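Local coordinates for amine oxidase (PDB 3PGB) that oxidises primary amines as a copper amine oxidase, using a copper ion and a topaquinone cofactor formed from one of its own tyrosines, at the interface of chains A and B. Sequence-based numbering; all coordinates share one arbitrary frame. Chains: chain A/B, Putative uncharacterized protein.

Contact 1: the interface of chains A and B. Residues chain A 337, 494, 732-735; chain B 315, 319-320, 323-324.
The carboxylate of B:Asp323 reaches into a loop of chain A at residues 733-735 and takes several of the polar contacts of this patch, which helps join the two subunits; copper amine oxidases are homodimers. Its oxygen OD2 accepts two hydrogen bonds. The hydroxyl OG1 of A:Thr733 lies 2.6 Å from OD2 of B:Asp323, on the syn lone pair, while the backbone N of A:Val734 meets the same OD2 at 3.1 Å, nearly in line with the C-O bond. OG1 of A:Thr733 stands anti to its backbone N (chi1 -167°), and it also accepts the backbone N-H of A:Asn735, which ties the hydroxyl into its own loop.

The other carboxylate oxygen forms a salt bridge: NH1 of A:Arg337 is 2.9 Å from OD1 of B:Asp323. This bond is bent, 131° at the hydrogen, and the nitrogen approaches from above the carboxylate plane, so it is likely more electrostatic than directional. The side-chain oxygen OD1 of A:Asn735, as modelled, sits 2.9 Å from the backbone O of B:Asp323 and 3.0 Å from its OD1. Acceptors facing each other make this amide orientation doubtful; turned over, the amide would probably place ND2 by both oxygens.

The side-chain amide of B:Gln315 makes a separate bond to the backbone: NE2 donates to the carbonyl O of A:Glu732 at 2.9 Å and 160° at the hydrogen. The donor lies above the carbonyl plane, although the oxygen is close to the plane of the glutamine amide.

Apolar contacts fill in around these bonds. CG1 of A:Val734 meets CG1 of B:Val319 at 3.7 Å, the side chains crossing at about a right angle, while CG2 lies against O of B:Asp323 and CA of B:Arg324. CG of B:Pro320 lies against CG and the carboxylate OE2 of A:Glu732, and is met tip to tip by A:Met494, whose methyl CE is 3.8 Å from CG of B:Pro320.

Contact 2: the interface of chains A and B. Residues chain A 247-249, 314; chain B 464, 738, 750.
The guanidinium of B:Arg738 reaches across the subunit boundary to the backbone carbonyl of A:Glu247, helping to hold the homodimer together, and its side chain can be followed outward from CB. CG stands anti to the backbone N (chi1 -177°), and CB, CG and CD form an extended arm that carries the guanidinium across. At CZ the group turns edge-on to its target: O of A:Glu247 lies at the guanidinium edge, in its plane, 3.7 Å from CZ of B:Arg738. The tip atom NH2 of B:Arg738 makes the main hydrogen bond, 3.0 Å to O of A:Glu247. It is fairly straight, 158° at the hydrogen, and the donor is only slightly tilted from the carbonyl plane. NH1 adds a weak, more bent bond to the same oxygen and lies 3.9 Å from CE1 of A:Phe248, whose ring plane is turned 73° from the guanidinium.

The group is supported from its own chain. CD1 of B:Phe464 lies 3.4 Å above the guanidinium plane of B:Arg738, over its centre, and the far rim of that ring, at CE2 and CZ, also reaches the A:Glu247 carbonyl.

Charge may add a longer-range pull. OE1 of A:Glu247 is 4.4 Å from NH2 of B:Arg738, and OE2 of A:Glu314 is 4.0 Å from NH1 of B:Arg750; neither pair is in contact.

In the fold, chain B presents these groups from strands 464-468, 736-742 and 748-750, the last two on an extension that lies over chain A, much as the hairpin arms of this family do, whereas chain A answers with loop residues 247-249, just before the 3-10 helix 251-253, and with loop residue 314.

Contact 1: the interface of chains A and B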
ATOM      1  N   ARG A 337      20.415  -8.324  13.789  1.00 15.53           N
ATOM      2  CA  ARG A 337      20.353  -7.349  14.892  1.00 15.33           C
ATOM      3  C   ARG A 337      19.108  -7.529  15.768  1.00 14.95           C
ATOM      4  O   ARG A 337      18.452  -6.565  16.150  1.00 15.23           O
ATOM      5  CB  ARG A 337      20.411  -5.925  14.349  1.00 15.32           C
ATOM      6  CG  ARG A 337      21.696  -5.596  13.596  1.00 15.66           C
ATOM      7  CD  ARG A 337      21.767  -4.107  13.275  1.00 15.86           C
ATOM      8  NE  ARG A 337      20.501  -3.645  12.716  1.00 15.63           N
ATOM      9  CZ  ARG A 337      20.047  -2.396  12.753  1.00 15.19           C
ATOM     10  NH1 ARG A 337      20.744  -1.417  13.314  1.00 14.53           N
ATOM     11  NH2 ARG A 337      18.866  -2.132  12.215  1.00 16.12           N
ATOM     12  N   MET A 494      10.610   1.288  13.118  1.00 13.92           N
ATOM     13  CA  MET A 494      11.252   2.126  14.132  1.00 14.02           C
ATOM     14  C   MET A 494      10.406   3.315  14.587  1.00 14.14           C
ATOM     15  O   MET A 494      10.755   3.967  15.563  1.00 14.18           O
ATOM     16  CB  MET A 494      12.613   2.623  13.638  1.00 14.24           C
ATOM     17  CG  MET A 494      13.669   1.529  13.539  1.00 14.69           C
ATOM     18  SD  MET A 494      13.994   0.740  15.127  1.00 15.04           S
ATOM     19  CE  MET A 494      14.883   2.050  15.977  1.00 14.22           C
ATOM     20  N   GLU A 732      15.267   7.963  17.794  1.00 16.88           N
ATOM     21  CA  GLU A 732      16.207   7.381  18.739  1.00 17.09           C
ATOM     22  C   GLU A 732      17.233   6.487  18.054  1.00 16.83           C
ATOM     23  O   GLU A 732      18.201   6.061  18.683  1.00 16.91           O
ATOM     24  CB  GLU A 732      15.463   6.639  19.850  1.00 17.51           C
ATOM     25  CG  GLU A 732      14.928   5.269  19.477  1.00 18.72           C
ATOM     26  CD  GLU A 732      13.912   4.737  20.486  1.00 20.42           C
ATOM     27  OE1 GLU A 732      13.244   5.540  21.181  1.00 21.22           O
ATOM     28  OE2 GLU A 732      13.784   3.502  20.579  1.00 21.25           O
ATOM     29  N   THR A 733      17.049   6.230  16.762  1.00 16.63           N
ATOM     30  CA  THR A 733      18.022   5.445  16.001  1.00 16.27           C
ATOM     31  C   THR A 733      19.317   6.223  15.715  1.00 16.25           C
ATOM     32  O   THR A 733      19.298   7.438  15.471  1.00 15.55           O
ATOM     33  CB  THR A 733      17.427   4.931  14.669  1.00 16.26           C
ATOM     34  OG1 THR A 733      18.294   3.934  14.115  1.00 16.71           O
ATOM     35  CG2 THR A 733      17.237   6.064  13.667  1.00 15.60           C
ATOM     36  N   VAL A 734      20.438   5.499  15.762  1.00 16.28           N
ATOM     37  CA  VAL A 734      21.737   6.021  15.331  1.00 16.29           C
ATOM     38  C   VAL A 734      21.865   6.030  13.800  1.00 16.45           C
ATOM     39  O   VAL A 734      22.681   6.768  13.241  1.00 16.59           O
ATOM     40  CB  VAL A 734      22.928   5.211  15.939  1.00 16.38           C
ATOM     41  CG1 VAL A 734      22.953   5.336  17.471  1.00 15.83           C
ATOM     42  CG2 VAL A 734      22.882   3.748  15.515  1.00 15.92           C
ATOM     43  N   ASN A 735      21.048   5.233  13.119  1.00 16.53           N
ATOM     44  CA  ASN A 735      21.177   5.068  11.669  1.00 16.69           C
ATOM     45  C   ASN A 735      20.501   6.197  10.881  1.00 17.08           C
ATOM     46  O   ASN A 735      19.635   5.976  10.038  1.00 16.79           O
ATOM     47  CB  ASN A 735      20.677   3.685  11.262  1.00 16.43           C
ATOM     48  CG  ASN A 735      21.487   2.580  11.912  1.00 15.86           C
ATOM     49  OD1 ASN A 735      21.077   2.011  12.921  1.00 15.10           O
ATOM     50  ND2 ASN A 735      22.668   2.312  11.368  1.00 14.14           N
TER
ATOM     51  N   GLN B 315      19.310  12.865  16.493  1.00 20.12           N
ATOM     52  CA  GLN B 315      19.043  11.668  17.286  1.00 19.85           C
ATOM     53  C   GLN B 315      18.659  12.052  18.713  1.00 19.69           C
ATOM     54  O   GLN B 315      19.279  12.927  19.307  1.00 19.92           O
ATOM     55  CB  GLN B 315      20.271  10.754  17.304  1.00 19.80           C
ATOM     56  CG  GLN B 315      20.037   9.374  17.924  1.00 19.50           C
ATOM     57  CD  GLN B 315      19.969   9.398  19.441  1.00 19.05           C
ATOM     58  OE1 GLN B 315      20.582  10.243  20.092  1.00 18.59           O
ATOM     59  NE2 GLN B 315      19.216   8.465  20.010  1.00 18.88           N
ATOM     60  N   VAL B 319      19.081   4.720  22.641  1.00 18.98           N
ATOM     61  CA  VAL B 319      19.487   3.940  21.489  1.00 18.89           C
ATOM     62  C   VAL B 319      19.107   2.487  21.771  1.00 18.85           C
ATOM     63  O   VAL B 319      19.467   1.959  22.819  1.00 18.89           O
ATOM     64  CB  VAL B 319      20.996   4.034  21.221  1.00 18.84           C
ATOM     65  CG1 VAL B 319      21.354   3.228  19.987  1.00 18.42           C
ATOM     66  CG2 VAL B 319      21.420   5.494  21.059  1.00 19.07           C
ATOM     67  N   PRO B 320      18.363   1.845  20.853  1.00 18.79           N
ATOM     68  CA  PRO B 320      17.876   0.499  21.144  1.00 18.79           C
ATOM     69  C   PRO B 320      18.950  -0.575  21.015  1.00 18.73           C
ATOM     70  O   PRO B 320      20.012  -0.317  20.451  1.00 19.11           O
ATOM     71  CB  PRO B 320      16.771   0.275  20.098  1.00 19.00           C
ATOM     72  CG  PRO B 320      16.638   1.560  19.330  1.00 19.02           C
ATOM     73  CD  PRO B 320      17.891   2.328  19.544  1.00 18.97           C
ATOM     74  N   ASP B 323      21.518  -1.463  17.745  1.00 18.25           N
ATOM     75  CA  ASP B 323      21.263  -0.543  16.632  1.00 18.52           C
ATOM     76  C   ASP B 323      22.545   0.067  16.071  1.00 18.97           C
ATOM     77  O   ASP B 323      22.557   0.514  14.925  1.00 19.09           O
ATOM     78  CB  ASP B 323      20.269   0.559  17.024  1.00 18.55           C
ATOM     79  CG  ASP B 323      19.663   1.266  15.810  1.00 18.56           C
ATOM     80  OD1 ASP B 323      19.277   0.582  14.838  1.00 19.47           O
ATOM     81  OD2 ASP B 323      19.569   2.507  15.824  1.00 18.21           O
ATOM     82  N   ARG B 324      23.621   0.074  16.859  1.00 19.47           N
ATOM     83  CA  ARG B 324      24.906   0.585  16.383  1.00 20.15           C
ATOM     84  C   ARG B 324      25.577  -0.340  15.369  1.00 20.14           C
ATOM     85  O   ARG B 324      26.494   0.084  14.672  1.00 20.31           O
ATOM     86  CB  ARG B 324      25.863   0.876  17.547  1.00 20.55           C
ATOM     87  CG  ARG B 324      25.412   2.039  18.434  1.00 22.16           C
ATOM     88  CD  ARG B 324      26.161   2.071  19.764  1.00 24.83           C
ATOM     89  NE  ARG B 324      25.471   2.889  20.766  1.00 26.81           N
ATOM     90  CZ  ARG B 324      25.534   4.221  20.839  1.00 28.82           C
ATOM     91  NH1 ARG B 324      26.257   4.921  19.963  1.00 29.31           N
ATOM     92  NH2 ARG B 324      24.861   4.866  21.794  1.00 29.42           N
TER

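Contact 2: the interface of chains A and B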
ATOM      1  N   GLU A 247       4.002 -33.885 -12.958  1.00 31.34           N
ATOM      2  CA  GLU A 247       4.872 -32.896 -12.302  1.00 31.34           C
ATOM      3  C   GLU A 247       4.525 -31.432 -12.649  1.00 30.36           C
ATOM      4  O   GLU A 247       5.399 -30.557 -12.665  1.00 30.34           O
ATOM      5  CB  GLU A 247       6.375 -33.209 -12.538  1.00 31.76           C
ATOM      6  CG  GLU A 247       6.868 -34.460 -11.779  1.00 33.69           C
ATOM      7  CD  GLU A 247       8.370 -34.442 -11.486  1.00 36.67           C
ATOM      8  OE1 GLU A 247       8.756 -34.167 -10.316  1.00 37.97           O
ATOM      9  OE2 GLU A 247       9.164 -34.702 -12.424  1.00 38.48           O
ATOM     10  N   PHE A 248       3.244 -31.180 -12.914  1.00 29.21           N
ATOM     11  CA  PHE A 248       2.692 -29.820 -12.958  1.00 28.39           C
ATOM     12  C   PHE A 248       1.412 -29.758 -12.114  1.00 27.25           C
ATOM     13  O   PHE A 248       0.686 -30.743 -12.019  1.00 27.23           O
ATOM     14  CB  PHE A 248       2.424 -29.392 -14.400  1.00 28.36           C
ATOM     15  CG  PHE A 248       3.678 -29.144 -15.200  1.00 28.92           C
ATOM     16  CD1 PHE A 248       4.455 -28.012 -14.962  1.00 28.74           C
ATOM     17  CD2 PHE A 248       4.087 -30.042 -16.187  1.00 29.56           C
ATOM     18  CE1 PHE A 248       5.611 -27.771 -15.694  1.00 28.61           C
ATOM     19  CE2 PHE A 248       5.248 -29.813 -16.926  1.00 29.32           C
ATOM     20  CZ  PHE A 248       6.011 -28.673 -16.677  1.00 29.29           C
ATOM     21  N   ASP A 249       1.145 -28.613 -11.491  1.00 25.90           N
ATOM     22  CA  ASP A 249       0.001 -28.481 -10.580  1.00 25.03           C
ATOM     23  C   ASP A 249      -1.074 -27.546 -11.157  1.00 24.18           C
ATOM     24  O   ASP A 249      -1.562 -26.635 -10.479  1.00 23.94           O
ATOM     25  CB  ASP A 249       0.481 -27.982  -9.207  1.00 24.91           C
ATOM     26  CG  ASP A 249      -0.495 -28.307  -8.086  1.00 24.30           C
ATOM     27  OD1 ASP A 249      -1.067 -29.414  -8.082  1.00 23.96           O
ATOM     28  OD2 ASP A 249      -0.680 -27.454  -7.201  1.00 23.66           O
ATOM     29  N   GLU A 314       7.143 -22.439 -15.329  1.00 20.45           N
ATOM     30  CA  GLU A 314       8.470 -22.346 -15.961  1.00 20.87           C
ATOM     31  C   GLU A 314       8.687 -21.033 -16.723  1.00 20.48           C
ATOM     32  O   GLU A 314       7.732 -20.395 -17.177  1.00 20.41           O
ATOM     33  CB  GLU A 314       8.657 -23.521 -16.945  1.00 21.32           C
ATOM     34  CG  GLU A 314       7.608 -23.547 -18.101  1.00 23.25           C
ATOM     35  CD  GLU A 314       7.691 -24.783 -19.022  1.00 25.88           C
ATOM     36  OE1 GLU A 314       7.173 -24.692 -20.165  1.00 26.93           O
ATOM     37  OE2 GLU A 314       8.252 -25.835 -18.615  1.00 26.03           O
TER
ATOM     38  N   PHE B 464       7.285 -30.357  -5.556  1.00 21.73           N
ATOM     39  CA  PHE B 464       8.171 -29.286  -6.011  1.00 21.41           C
ATOM     40  C   PHE B 464       7.730 -27.907  -5.553  1.00 20.85           C
ATOM     41  O   PHE B 464       6.578 -27.690  -5.187  1.00 20.78           O
ATOM     42  CB  PHE B 464       8.299 -29.300  -7.537  1.00 21.66           C
ATOM     43  CG  PHE B 464       7.025 -28.957  -8.260  1.00 22.93           C
ATOM     44  CD1 PHE B 464       6.845 -27.697  -8.824  1.00 24.05           C
ATOM     45  CD2 PHE B 464       6.005 -29.897  -8.382  1.00 23.87           C
ATOM     46  CE1 PHE B 464       5.670 -27.376  -9.493  1.00 24.17           C
ATOM     47  CE2 PHE B 464       4.829 -29.587  -9.047  1.00 24.27           C
ATOM     48  CZ  PHE B 464       4.662 -28.323  -9.606  1.00 24.75           C
ATOM     49  N   ARG B 738      13.036 -23.435  -9.684  1.00 20.89           N
ATOM     50  CA  ARG B 738      12.134 -24.548  -9.387  1.00 21.52           C
ATOM     51  C   ARG B 738      12.900 -25.699  -8.735  1.00 21.97           C
ATOM     52  O   ARG B 738      13.746 -26.323  -9.377  1.00 21.82           O
ATOM     53  CB  ARG B 738      11.445 -25.048 -10.655  1.00 21.62           C
ATOM     54  CG  ARG B 738      10.419 -26.167 -10.416  1.00 22.17           C
ATOM     55  CD  ARG B 738      10.161 -26.954 -11.693  1.00 23.22           C
ATOM     56  NE  ARG B 738       9.646 -28.298 -11.424  1.00 23.98           N
ATOM     57  CZ  ARG B 738       8.413 -28.724 -11.700  1.00 25.35           C
ATOM     58  NH1 ARG B 738       7.517 -27.931 -12.275  1.00 25.64           N
ATOM     59  NH2 ARG B 738       8.069 -29.973 -11.404  1.00 26.37           N
ATOM     60  N   ARG B 750      16.292 -26.209 -11.002  1.00 25.91           N
ATOM     61  CA  ARG B 750      16.333 -25.487 -12.260  1.00 26.04           C
ATOM     62  C   ARG B 750      16.428 -23.988 -11.961  1.00 25.36           C
ATOM     63  O   ARG B 750      15.594 -23.445 -11.249  1.00 25.29           O
ATOM     64  CB  ARG B 750      15.094 -25.816 -13.104  1.00 26.36           C
ATOM     65  CG  ARG B 750      15.312 -25.633 -14.600  1.00 28.11           C
ATOM     66  CD  ARG B 750      14.121 -26.102 -15.408  1.00 30.13           C
ATOM     67  NE  ARG B 750      14.212 -25.672 -16.805  1.00 31.91           N
ATOM     68  CZ  ARG B 750      13.222 -25.765 -17.694  1.00 33.51           C
ATOM     69  NH1 ARG B 750      12.040 -26.273 -17.349  1.00 33.78           N
ATOM     70  NH2 ARG B 750      13.408 -25.339 -18.940  1.00 34.32           N
TER

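For the copies given, the C-alpha centres of contact 1 and contact 2 lie about 43 Å apart. They show the same pairing with the chains exchanged: the 732-750 stretch of one subunit lies by residues around 314-324 of the other. Since the interface is two-fold symmetric, each contact adjoins the twin of the other in sequence, and the two may form one continuous seam that the two-fold repeats. Contact 2 is about 22 Å from A:Asp403, the predicted proton acceptor, and contact 1 about 39 Å. Neither belongs to the active site itself; the structure alone does not show whether contact 2 influences it.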